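Local coordinates for xylose isomerase domain protein (Alicyclobacillus acidocaldarius subsp. acidocaldarius, PDB 3U0H) that is probably an isomerase with a xylose isomerase-like TIM-barrel fold, its substrate unknown, at residues V33-H38 against A54-R59; L22-E27 against S263-V268. All coordinates share one frame; numbering follows the deposited sequence.

Interaction 1: V33-H38 against A54-R59. With EDO (1,2-ethanediol), chain F.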
loop_
_atom_site.group_PDB
_atom_site.type_symbol
_atom_site.label_atom_id
_atom_site.label_comp_id
_atom_site.label_asym_id
_atom_site.label_seq_id
_atom_site.Cartn_x
_atom_site.Cartn_y
_atom_site.Cartn_z
ATOM N N VAL A 33 4.628 -23.996 24.497
ATOM C CA VAL A 33 6.090 -24.091 24.453
ATOM C C VAL A 33 6.705 -23.140 23.423
ATOM O O VAL A 33 6.215 -23.006 22.304
ATOM C CB VAL A 33 6.595 -25.506 24.212
ATOM C CG1 VAL A 33 6.343 -26.332 25.454
ATOM C CG2 VAL A 33 5.976 -26.109 22.966
ATOM N N ASP A 34 7.737 -22.440 23.885
ATOM C CA ASP A 34 8.637 -21.682 23.056
ATOM C C ASP A 34 9.760 -22.659 22.626
ATOM O O ASP A 34 10.419 -23.325 23.456
ATOM C CB ASP A 34 9.190 -20.496 23.851
ATOM C CG ASP A 34 9.942 -19.498 22.965
ATOM O OD1 ASP A 34 10.674 -19.938 22.075
ATOM O OD2 ASP A 34 9.803 -18.284 23.140
ATOM N N VAL A 35 9.893 -22.809 21.328
ATOM C CA VAL A 35 10.916 -23.641 20.717
ATOM C C VAL A 35 11.526 -22.809 19.603
ATOM O O VAL A 35 10.809 -22.341 18.749
ATOM C CB VAL A 35 10.327 -24.911 20.118
ATOM C CG1 VAL A 35 11.435 -25.754 19.455
ATOM C CG2 VAL A 35 9.601 -25.724 21.202
ATOM N N PRO A 36 12.862 -22.609 19.619
ATOM C CA PRO A 36 13.500 -21.960 18.483
ATOM C C PRO A 36 13.307 -22.737 17.141
ATOM O O PRO A 36 13.248 -23.992 17.102
ATOM C CB PRO A 36 14.988 -21.882 18.900
ATOM C CG PRO A 36 15.063 -22.164 20.361
ATOM C CD PRO A 36 13.772 -22.813 20.770
ATOM N N PHE A 37 13.209 -22.004 16.040
ATOM C CA PHE A 37 12.842 -22.605 14.753
ATOM C C PHE A 37 13.877 -23.647 14.227
ATOM O O PHE A 37 13.488 -24.669 13.603
ATOM C CB PHE A 37 12.602 -21.509 13.671
ATOM C CG PHE A 37 12.254 -22.095 12.298
ATOM C CD1 PHE A 37 11.015 -22.669 12.082
ATOM C CD2 PHE A 37 13.201 -22.169 11.296
ATOM C CE1 PHE A 37 10.705 -23.241 10.889
ATOM C CE2 PHE A 37 12.894 -22.747 10.071
ATOM C CZ PHE A 37 11.639 -23.273 9.865
ATOM N N HIS A 38 15.173 -23.371 14.428
ATOM C CA HIS A 38 16.243 -24.337 14.084
ATOM C C HIS A 38 15.973 -25.666 14.699
ATOM O O HIS A 38 16.288 -26.701 14.079
ATOM C CB HIS A 38 17.636 -23.855 14.515
ATOM C CG HIS A 38 18.315 -22.953 13.513
ATOM N ND1 HIS A 38 17.884 -22.816 12.207
ATOM C CD2 HIS A 38 19.464 -22.149 13.631
ATOM C CE1 HIS A 38 18.721 -21.965 11.546
ATOM N NE2 HIS A 38 19.694 -21.566 12.419
ATOM N N ALA A 54 2.829 -33.950 14.693
ATOM C CA ALA A 54 2.499 -35.085 15.555
ATOM C C ALA A 54 3.163 -35.029 16.952
ATOM O O ALA A 54 2.517 -35.382 17.932
ATOM C CB ALA A 54 2.835 -36.407 14.844
HETATM N N MSE A 55 4.410 -34.557 17.058
HETATM C CA MSE A 55 5.082 -34.427 18.382
HETATM C C MSE A 55 4.346 -33.465 19.326
HETATM O O MSE A 55 4.224 -33.724 20.531
HETATM C CB MSE A 55 6.504 -33.881 18.249
HETATM C CG MSE A 55 7.440 -34.670 17.372
HETATM SE SE MSE A 55 9.157 -33.811 17.445
HETATM C CE MSE A 55 9.863 -35.040 18.728
ATOM N N PHE A 56 3.926 -32.335 18.774
ATOM C CA PHE A 56 3.112 -31.358 19.522
ATOM C C PHE A 56 1.717 -31.907 19.853
ATOM O O PHE A 56 1.317 -31.879 21.019
ATOM C CB PHE A 56 2.987 -30.024 18.767
ATOM C CG PHE A 56 4.236 -29.172 18.833
ATOM C CD1 PHE A 56 5.397 -29.532 18.134
ATOM C CD2 PHE A 56 4.265 -28.031 19.610
ATOM C CE1 PHE A 56 6.536 -28.742 18.216
ATOM C CE2 PHE A 56 5.393 -27.234 19.673
ATOM C CZ PHE A 56 6.527 -27.586 18.980
ATOM N N GLN A 57 1.006 -32.420 18.845
ATOM C CA GLN A 57 -0.380 -32.902 19.037
ATOM C C GLN A 57 -0.454 -34.166 19.914
ATOM O O GLN A 57 -1.361 -34.292 20.697
ATOM C CB GLN A 57 -1.128 -33.080 17.697
ATOM C CG GLN A 57 -2.678 -33.151 17.798
ATOM C CD GLN A 57 -3.399 -31.874 18.321
ATOM O OE1 GLN A 57 -4.427 -31.970 19.022
ATOM N NE2 GLN A 57 -2.884 -30.690 17.970
ATOM N N ARG A 58 0.515 -35.071 19.834
ATOM C CA ARG A 58 0.561 -36.219 20.777
ATOM C C ARG A 58 0.787 -35.813 22.237
ATOM O O ARG A 58 0.503 -36.600 23.131
ATOM C CB ARG A 58 1.652 -37.231 20.390
ATOM C CG ARG A 58 1.233 -38.156 19.250
ATOM C CD ARG A 58 2.240 -39.276 18.942
ATOM N NE ARG A 58 2.606 -40.119 20.099
ATOM C CZ ARG A 58 1.814 -41.016 20.712
ATOM N NH1 ARG A 58 0.545 -41.216 20.345
ATOM N NH2 ARG A 58 2.293 -41.719 21.734
ATOM N N ARG A 59 1.320 -34.608 22.471
ATOM C CA ARG A 59 1.615 -34.143 23.825
ATOM C C ARG A 59 0.678 -33.024 24.350
ATOM O O ARG A 59 0.873 -32.511 25.445
ATOM C CB ARG A 59 3.077 -33.699 23.885
ATOM C CG ARG A 59 4.066 -34.858 23.826
ATOM C CD ARG A 59 5.509 -34.415 23.650
ATOM N NE ARG A 59 6.370 -35.589 23.558
ATOM C CZ ARG A 59 6.834 -36.134 22.430
ATOM N NH1 ARG A 59 6.541 -35.605 21.245
ATOM N NH2 ARG A 59 7.613 -37.217 22.494
HETATM C C1 EDO F . 13.060 -18.201 20.397
HETATM O O1 EDO F . 13.203 -19.137 21.511
HETATM C C2 EDO F . 11.641 -18.169 19.798
HETATM O O2 EDO F . 10.635 -17.593 20.676
#
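The phenyl ring of Phe-56 reaches from helix 49-57 to two valines of the strand 32-33 region, and Val-33 and Phe-56 are where the two backbones draw nearest. Val-33 gives the tighter touch: its CG2 methyl lies 3.5 Å from Phe-56 CE2. CG1 lies anti to the carbonyl carbon (chi1 -71°), which puts CG2 between the backbone N and the carbonyl carbon, on the ring's side. Val-35 stands two residues on, its CG2 4.2 Å from Phe-56 CZ, a looser touch. Both methyls approach the ring obliquely; these are apolar contacts between three buried side chains. The two segments bury 94 Å² together; Phe-56 also rests on Leu-63, Leu-40 and Leu-96.

The other side of 54-59 is more open and polar. Gln-57 and Arg-58 are exposed, Gln-57 packing on Ala-3 of a neighbouring subunit, while Arg-59 turns back so that NH1 donates to Met-55 O over 3.1 Å; the donor is tilted 24° from the carbonyl plane, and NE pairs with Asp-23.

Between the two valines, Asp-34 points away from the helix. A bound 1,2-ethanediol, probably from the crystallisation liquor, donates a hydrogen bond from O1 to Asp-34 OD1 at 2.7 Å, and its O2 lies within hydrogen-bonding distance of both carboxylate oxygens. Tyr-203 OH also bonds Asp-34 OD2, and Asn-65 holds the diol. With an alanine in place of Asp-34, the Tyr-203 hydroxyl would probably lose this acceptor and the diol its carboxylate anchor. Val-33 and Val-35 thus face the helical layer round the barrel, whereas Asp-34 faces the diol, Tyr-203 and Asn-65, an arrangement typical of a TIM barrel, whose active site lies at the C-terminal ends of its strands.

Interaction 2: L22-E27 against S263-V268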
loop_
_atom_site.group_PDB
_atom_site.type_symbol
_atom_site.label_atom_id
_atom_site.label_comp_id
_atom_site.label_asym_id
_atom_site.label_seq_id
_atom_site.Cartn_x
_atom_site.Cartn_y
_atom_site.Cartn_z
ATOM N N LEU A 22 10.239 -31.413 24.635
ATOM C CA LEU A 22 8.779 -31.440 24.536
ATOM C C LEU A 22 8.178 -32.333 25.627
ATOM O O LEU A 22 7.103 -32.033 26.130
ATOM C CB LEU A 22 8.326 -31.883 23.149
ATOM C CG LEU A 22 8.782 -30.959 21.995
ATOM C CD1 LEU A 22 8.478 -31.536 20.620
ATOM C CD2 LEU A 22 8.187 -29.584 22.147
ATOM N N ASP A 23 8.886 -33.413 25.972
ATOM C CA ASP A 23 8.453 -34.336 27.032
ATOM C C ASP A 23 8.430 -33.637 28.384
ATOM O O ASP A 23 7.500 -33.792 29.161
ATOM C CB ASP A 23 9.398 -35.560 27.143
ATOM C CG ASP A 23 9.158 -36.626 26.054
ATOM O OD1 ASP A 23 8.138 -36.603 25.349
ATOM O OD2 ASP A 23 9.990 -37.554 25.929
ATOM N N LEU A 24 9.497 -32.901 28.668
ATOM C CA LEU A 24 9.545 -32.092 29.860
ATOM C C LEU A 24 8.346 -31.071 29.920
ATOM O O LEU A 24 7.756 -30.896 30.985
ATOM C CB LEU A 24 10.911 -31.413 29.903
ATOM C CG LEU A 24 11.562 -30.943 31.197
ATOM C CD1 LEU A 24 13.053 -30.810 30.913
ATOM C CD2 LEU A 24 10.971 -29.610 31.646
ATOM N N ALA A 25 7.995 -30.410 28.799
ATOM C CA ALA A 25 6.874 -29.460 28.815
ATOM C C ALA A 25 5.588 -30.122 29.252
ATOM O O ALA A 25 4.910 -29.608 30.125
ATOM C CB ALA A 25 6.672 -28.782 27.453
ATOM N N ARG A 26 5.264 -31.259 28.646
ATOM C CA ARG A 26 4.052 -32.029 28.976
ATOM C C ARG A 26 4.100 -32.445 30.441
ATOM O O ARG A 26 3.136 -32.250 31.178
ATOM C CB ARG A 26 3.953 -33.328 28.122
ATOM C CG ARG A 26 2.608 -34.100 28.189
ATOM C CD ARG A 26 2.696 -35.653 28.277
ATOM N NE ARG A 26 3.259 -36.389 27.106
ATOM C CZ ARG A 26 4.513 -36.890 27.003
ATOM N NH1 ARG A 26 5.403 -36.756 27.990
ATOM N NH2 ARG A 26 4.900 -37.526 25.888
ATOM N N GLU A 27 5.232 -33.036 30.834
ATOM C CA GLU A 27 5.387 -33.621 32.161
ATOM C C GLU A 27 5.238 -32.564 33.227
ATOM O O GLU A 27 4.698 -32.860 34.275
ATOM C CB GLU A 27 6.729 -34.356 32.329
ATOM C CG GLU A 27 6.981 -34.936 33.718
ATOM C CD GLU A 27 5.942 -35.974 34.150
ATOM O OE1 GLU A 27 5.659 -36.886 33.339
ATOM O OE2 GLU A 27 5.404 -35.891 35.292
ATOM N N SER A 263 12.518 -29.486 38.148
ATOM C CA SER A 263 12.025 -28.715 39.281
ATOM C C SER A 263 11.880 -27.248 38.855
ATOM O O SER A 263 10.993 -26.569 39.298
ATOM C CB SER A 263 12.923 -28.883 40.524
ATOM O OG SER A 263 14.191 -28.262 40.328
ATOM N N ARG A 264 12.748 -26.751 37.983
ATOM C CA ARG A 264 12.648 -25.337 37.536
ATOM C C ARG A 264 11.393 -25.075 36.727
ATOM O O ARG A 264 10.654 -24.116 36.980
ATOM C CB ARG A 264 13.861 -24.909 36.715
ATOM C CG ARG A 264 15.067 -24.588 37.574
ATOM C CD ARG A 264 16.187 -23.929 36.788
ATOM N NE ARG A 264 16.646 -24.683 35.598
ATOM C CZ ARG A 264 17.664 -25.555 35.552
ATOM N NH1 ARG A 264 18.337 -25.891 36.656
ATOM N NH2 ARG A 264 17.993 -26.140 34.400
ATOM N N ALA A 265 11.158 -25.940 35.755
ATOM C CA ALA A 265 9.975 -25.856 34.944
ATOM C C ALA A 265 8.708 -25.817 35.809
ATOM O O ALA A 265 7.892 -24.909 35.645
ATOM C CB ALA A 265 9.947 -27.016 33.949
ATOM N N ARG A 266 8.545 -26.778 36.725
ATOM C CA ARG A 266 7.346 -26.860 37.583
ATOM C C ARG A 266 7.204 -25.656 38.489
ATOM O O ARG A 266 6.121 -25.082 38.588
ATOM C CB ARG A 266 7.357 -28.145 38.413
ATOM C CG ARG A 266 6.039 -28.476 39.116
ATOM C CD ARG A 266 6.106 -29.807 39.905
ATOM N NE ARG A 266 6.894 -30.855 39.210
ATOM C CZ ARG A 266 6.429 -31.661 38.249
ATOM N NH1 ARG A 266 5.150 -31.606 37.853
ATOM N NH2 ARG A 266 7.255 -32.543 37.685
ATOM N N LEU A 267 8.304 -25.250 39.122
ATOM C CA LEU A 267 8.295 -24.103 40.052
ATOM C C LEU A 267 7.865 -22.784 39.402
ATOM O O LEU A 267 7.105 -22.016 39.972
ATOM C CB LEU A 267 9.662 -23.908 40.716
ATOM C CG LEU A 267 9.641 -22.962 41.921
ATOM C CD1 LEU A 267 8.639 -23.419 42.987
ATOM C CD2 LEU A 267 11.044 -22.833 42.518
ATOM N N VAL A 268 8.345 -22.512 38.212
ATOM C CA VAL A 268 8.012 -21.232 37.563
ATOM C C VAL A 268 6.564 -21.254 36.991
ATOM O O VAL A 268 5.873 -20.240 37.012
ATOM C CB VAL A 268 9.082 -20.898 36.477
ATOM C CG1 VAL A 268 8.713 -19.641 35.669
ATOM C CG2 VAL A 268 10.449 -20.773 37.121
#
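Leu-24 and Ala-265 make the apolar part of this helix-to-helix contact, with Leu-24 CD2 3.6 Å from Ala-265 CB. The two residues are unequal partners. Ala-265 is buried and points its CB toward helix 18-27, whereas Leu-24 must extend across: CG lies anti to the backbone N (chi1 -155°), carrying the branched end over to the methyl. Ala-265 also touches Leu-8 of strand 5-8 and Thr-28, which places this part of the interface over the barrel wall.

The polar part lies toward the surface, where the backbones are nearest, the CA atoms of Glu-27 and Arg-266 standing 8.9 Å apart. The guanidinium of Arg-266 comes obliquely to the Glu-27 carbonyl, with NH1 3.8 Å from Glu-27 O, beyond a hydrogen bond. A bend at chi3 (-38°) in the otherwise extended chain brings NH1 beside that carbonyl. Arg-266 NH2 remains 4.5 Å from Glu-27 OE2, too far for a salt bridge, and is instead paired with Glu-262 one turn earlier on its own helix.

Within 22-27, Arg-26 NH2 and Asp-23 OD1 form a weak salt bridge at 3.4 Å that takes no part in the contact; OD1 has Arg-59 as its second partner.

Apolar contact and the loose Glu-27/Arg-266 pair share the buried surface; the opposite charges are close enough for a weak attraction but probably form no ion pair.

Interactions 1 and 2 have their centres 14 Å apart on the same side of the chain's centre; helix 18-27 is one partner in interaction 2 and packs against interaction 1. Along the sequence, 33-38 and 54-59 are nested inside the long loop that 22-27 closes with 263-268. Interaction 1 joins early neighbours, the end of the second strand and helix 49-57, while interaction 2 brings the last helix, 261-280, back beside the first, where the eight-stranded barrel closes on itself. Direct contacts tie the two: Arg-59 NE meets Asp-23 OD1 at 2.7 Å in a salt bridge, and Val-33 CG1 packs 3.2 Å from Ala-25 CB.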